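Local structure of diol-dehydratase (Roseburia inulinivorans, 5I2A) at residues V49-F57 with A519-E527. The protein probably acts as a glycyl radical lyase that dehydrates 1,2-propanediol without the help of vitamin B12. Residues are numbered along the deposited sequence; the frame is centred on the assembly and turned at random.
Sequences VVMRKARAF and AKLAPLPFE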
loop_
_atom_site.group_PDB
_atom_site.type_symbol
_atom_site.label_atom_id
_atom_site.label_comp_id
_atom_site.label_asym_id
_atom_site.label_seq_id
_atom_site.Cartn_x
_atom_site.Cartn_y
_atom_site.Cartn_z
ATOM N N VAL A 49 -5.666 6.557 0.914
ATOM C CA VAL A 49 -6.846 5.776 0.572
ATOM C C VAL A 49 -7.877 5.720 1.703
ATOM O O VAL A 49 -9.056 5.957 1.482
ATOM C CB VAL A 49 -6.474 4.326 0.202
ATOM C CG1 VAL A 49 -7.714 3.581 -0.237
ATOM C CG2 VAL A 49 -5.430 4.304 -0.906
ATOM N N VAL A 50 -7.430 5.407 2.911
ATOM C CA VAL A 50 -8.384 5.176 3.972
ATOM C C VAL A 50 -9.100 6.484 4.346
ATOM O O VAL A 50 -10.263 6.463 4.742
ATOM C CB VAL A 50 -7.721 4.520 5.211
ATOM C CG1 VAL A 50 -6.807 5.495 5.956
ATOM C CG2 VAL A 50 -8.789 3.976 6.138
ATOM N N MET A 51 -8.415 7.617 4.197
ATOM C CA MET A 51 -9.036 8.915 4.447
ATOM C C MET A 51 -10.059 9.202 3.350
ATOM O O MET A 51 -11.147 9.720 3.615
ATOM C CB MET A 51 -7.990 10.034 4.516
ATOM C CG MET A 51 -8.590 11.430 4.713
ATOM S SD MET A 51 -9.647 11.579 6.175
ATOM C CE MET A 51 -8.482 11.193 7.488
ATOM N N ARG A 52 -9.726 8.834 2.122
ATOM C CA ARG A 52 -10.669 9.015 1.028
ATOM C C ARG A 52 -11.933 8.173 1.248
ATOM O O ARG A 52 -13.031 8.637 0.936
ATOM C CB ARG A 52 -10.024 8.673 -0.311
ATOM C CG ARG A 52 -8.793 9.551 -0.633
ATOM C CD ARG A 52 -8.240 9.243 -2.013
ATOM N NE ARG A 52 -9.089 9.753 -3.084
ATOM C CZ ARG A 52 -9.001 9.365 -4.353
ATOM N NH1 ARG A 52 -8.118 8.444 -4.710
ATOM N NH2 ARG A 52 -9.801 9.890 -5.268
ATOM N N LYS A 53 -11.782 6.961 1.793
ATOM C CA LYS A 53 -12.947 6.093 2.060
ATOM C C LYS A 53 -13.842 6.706 3.143
ATOM O O LYS A 53 -15.066 6.670 3.041
ATOM C CB LYS A 53 -12.523 4.680 2.506
ATOM C CG LYS A 53 -11.676 3.887 1.523
ATOM C CD LYS A 53 -12.456 3.435 0.332
ATOM C CE LYS A 53 -13.494 2.394 0.743
ATOM N NZ LYS A 53 -14.404 2.133 -0.376
ATOM N N ALA A 54 -13.213 7.251 4.183
ATOM C CA ALA A 54 -13.933 7.891 5.283
ATOM C C ALA A 54 -14.713 9.089 4.774
ATOM O O ALA A 54 -15.892 9.245 5.095
ATOM C CB ALA A 54 -12.981 8.314 6.388
ATOM N N ARG A 55 -14.054 9.913 3.962
ATOM C CA ARG A 55 -14.684 11.093 3.391
ATOM C C ARG A 55 -15.817 10.710 2.439
ATOM O O ARG A 55 -16.824 11.385 2.387
ATOM C CB ARG A 55 -13.655 11.967 2.660
ATOM C CG ARG A 55 -12.665 12.664 3.595
ATOM C CD ARG A 55 -13.338 13.734 4.429
ATOM N NE ARG A 55 -12.373 14.477 5.239
ATOM C CZ ARG A 55 -12.695 15.182 6.318
ATOM N NH1 ARG A 55 -13.962 15.234 6.717
ATOM N NH2 ARG A 55 -11.756 15.828 6.999
ATOM N N ALA A 56 -15.649 9.631 1.685
ATOM C CA ALA A 56 -16.710 9.210 0.785
ATOM C C ALA A 56 -17.916 8.681 1.594
ATOM O O ALA A 56 -19.051 8.999 1.287
ATOM C CB ALA A 56 -16.199 8.173 -0.195
ATOM N N PHE A 57 -17.649 7.904 2.641
ATOM C CA PHE A 57 -18.697 7.390 3.527
ATOM C C PHE A 57 -19.427 8.580 4.141
ATOM O O PHE A 57 -20.648 8.621 4.178
ATOM C CB PHE A 57 -18.085 6.489 4.603
ATOM C CG PHE A 57 -19.083 5.773 5.496
ATOM C CD1 PHE A 57 -20.098 4.993 4.967
ATOM C CD2 PHE A 57 -18.941 5.825 6.880
ATOM C CE1 PHE A 57 -20.975 4.302 5.799
ATOM C CE2 PHE A 57 -19.803 5.129 7.718
ATOM C CZ PHE A 57 -20.819 4.365 7.174
ATOM N N ALA A 519 -7.189 -4.776 0.522
ATOM C CA ALA A 519 -6.252 -4.155 1.454
ATOM C C ALA A 519 -5.758 -2.818 0.924
ATOM O O ALA A 519 -5.618 -1.871 1.674
ATOM C CB ALA A 519 -5.050 -5.087 1.731
ATOM N N LYS A 520 -5.527 -2.743 -0.379
ATOM C CA LYS A 520 -4.894 -1.568 -0.953
ATOM C C LYS A 520 -5.893 -0.495 -1.332
ATOM O O LYS A 520 -5.609 0.683 -1.194
ATOM C CB LYS A 520 -4.046 -1.974 -2.169
ATOM C CG LYS A 520 -2.800 -2.808 -1.756
ATOM C CD LYS A 520 -2.023 -3.326 -2.949
ATOM C CE LYS A 520 -0.742 -4.084 -2.524
ATOM N NZ LYS A 520 0.233 -3.210 -1.851
ATOM N N LEU A 521 -7.072 -0.895 -1.783
ATOM C CA LEU A 521 -8.003 0.071 -2.339
ATOM C C LEU A 521 -9.286 0.255 -1.521
ATOM O O LEU A 521 -9.948 1.272 -1.650
ATOM C CB LEU A 521 -8.356 -0.325 -3.781
ATOM C CG LEU A 521 -7.208 -0.257 -4.800
ATOM C CD1 LEU A 521 -7.674 -0.699 -6.193
ATOM C CD2 LEU A 521 -6.618 1.163 -4.858
ATOM N N ALA A 522 -9.640 -0.710 -0.677
ATOM C CA ALA A 522 -10.903 -0.592 0.046
ATOM C C ALA A 522 -10.851 -0.931 1.548
ATOM O O ALA A 522 -11.626 -1.765 2.007
ATOM C CB ALA A 522 -11.973 -1.470 -0.650
ATOM N N PRO A 523 -9.957 -0.270 2.313
ATOM C CA PRO A 523 -10.033 -0.391 3.772
ATOM C C PRO A 523 -11.308 0.286 4.270
ATOM O O PRO A 523 -11.734 1.274 3.686
ATOM C CB PRO A 523 -8.785 0.343 4.257
ATOM C CG PRO A 523 -8.582 1.425 3.214
ATOM C CD PRO A 523 -8.999 0.774 1.895
ATOM N N LEU A 524 -11.919 -0.255 5.315
ATOM C CA LEU A 524 -13.203 0.246 5.785
ATOM C C LEU A 524 -13.093 0.712 7.214
ATOM O O LEU A 524 -13.089 -0.092 8.133
ATOM C CB LEU A 524 -14.271 -0.834 5.662
ATOM C CG LEU A 524 -14.428 -1.478 4.291
ATOM C CD1 LEU A 524 -15.485 -2.579 4.344
ATOM C CD2 LEU A 524 -14.793 -0.417 3.245
ATOM N N PRO A 525 -12.981 2.023 7.413
ATOM C CA PRO A 525 -12.809 2.495 8.787
ATOM C C PRO A 525 -14.023 2.254 9.674
ATOM O O PRO A 525 -13.809 2.004 10.851
ATOM C CB PRO A 525 -12.534 3.996 8.623
ATOM C CG PRO A 525 -12.836 4.309 7.203
ATOM C CD PRO A 525 -12.717 3.065 6.414
ATOM N N PHE A 526 -15.250 2.295 9.155
ATOM C CA PHE A 526 -16.373 2.131 10.081
ATOM C C PHE A 526 -16.550 0.675 10.524
ATOM O O PHE A 526 -16.640 0.395 11.725
ATOM C CB PHE A 526 -17.707 2.661 9.521
ATOM C CG PHE A 526 -18.780 2.702 10.576
ATOM C CD1 PHE A 526 -18.637 3.548 11.677
ATOM C CD2 PHE A 526 -19.876 1.847 10.524
ATOM C CE1 PHE A 526 -19.585 3.570 12.698
ATOM C CE2 PHE A 526 -20.842 1.866 11.535
ATOM C CZ PHE A 526 -20.690 2.727 12.627
ATOM N N GLU A 527 -16.598 -0.255 9.578
ATOM C CA GLU A 527 -16.620 -1.671 9.947
ATOM C C GLU A 527 -15.419 -2.033 10.848
ATOM O O GLU A 527 -15.572 -2.750 11.836
ATOM C CB GLU A 527 -16.640 -2.554 8.707
ATOM C CG GLU A 527 -16.875 -4.038 8.994
ATOM C CD GLU A 527 -15.595 -4.828 9.182
ATOM O OE1 GLU A 527 -14.512 -4.311 8.834
ATOM O OE2 GLU A 527 -15.674 -5.975 9.674
HETATM O O HOH W 1 -12.642 1.743 -2.635
#
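Val49, Val50, Lys53, Ala54 and Phe57, one face of helix 49-63, lie on the short link with Pro523 that follows helix 489-521, and on Pro525 and Phe526 of helix 525-529, in a mostly apolar, buried contact well away from the centre of the chain. It is a worked example of how a helix can pack on a chain that is only partly helical. No direct hydrogen bond crosses it; van der Waals contacts and one bridging water join the two sides. Pro523 sits beneath the first turn: its CG lies 3.8 Å from Val50 CB, while its CD meets Val49 CG1 at the same distance of 3.8 Å. Val49 also reaches back to the helix end, where its CG1 rests 3.5 Å from Leu521 O. Pro525 runs counter to Val50, CD near its CG2, and one turn further on sets CG 4.1 Å from Ala54 CB. Lys53 lies across the link rather than pointing straight out. With CG anti to the carbonyl carbon (chi1 -60°), CG comes 3.4 Å from Pro523 O; bends at chi2 and chi3 fold CE back over the same carbonyl and bring NZ to a water, 2.9 Å from NZ, which accepts from it and donates to Leu521 O. With an alanine in its place, the water would probably lose its donor, and with it the bridge to Leu521 O, and a gap would be likely to open over Pro523. At the far end Phe57 CE2 lies 3.7 Å from Phe526 CB, the two rings inclined by 31°. Glu279, on helix 262-279, accepts hydrogen bonds from the amides of Phe526 and Glu527. The whole is a short connection between two consecutive helices, covered by a helix far away in sequence, within the pyruvate formate lyase-like part of a glycyl radical enzyme.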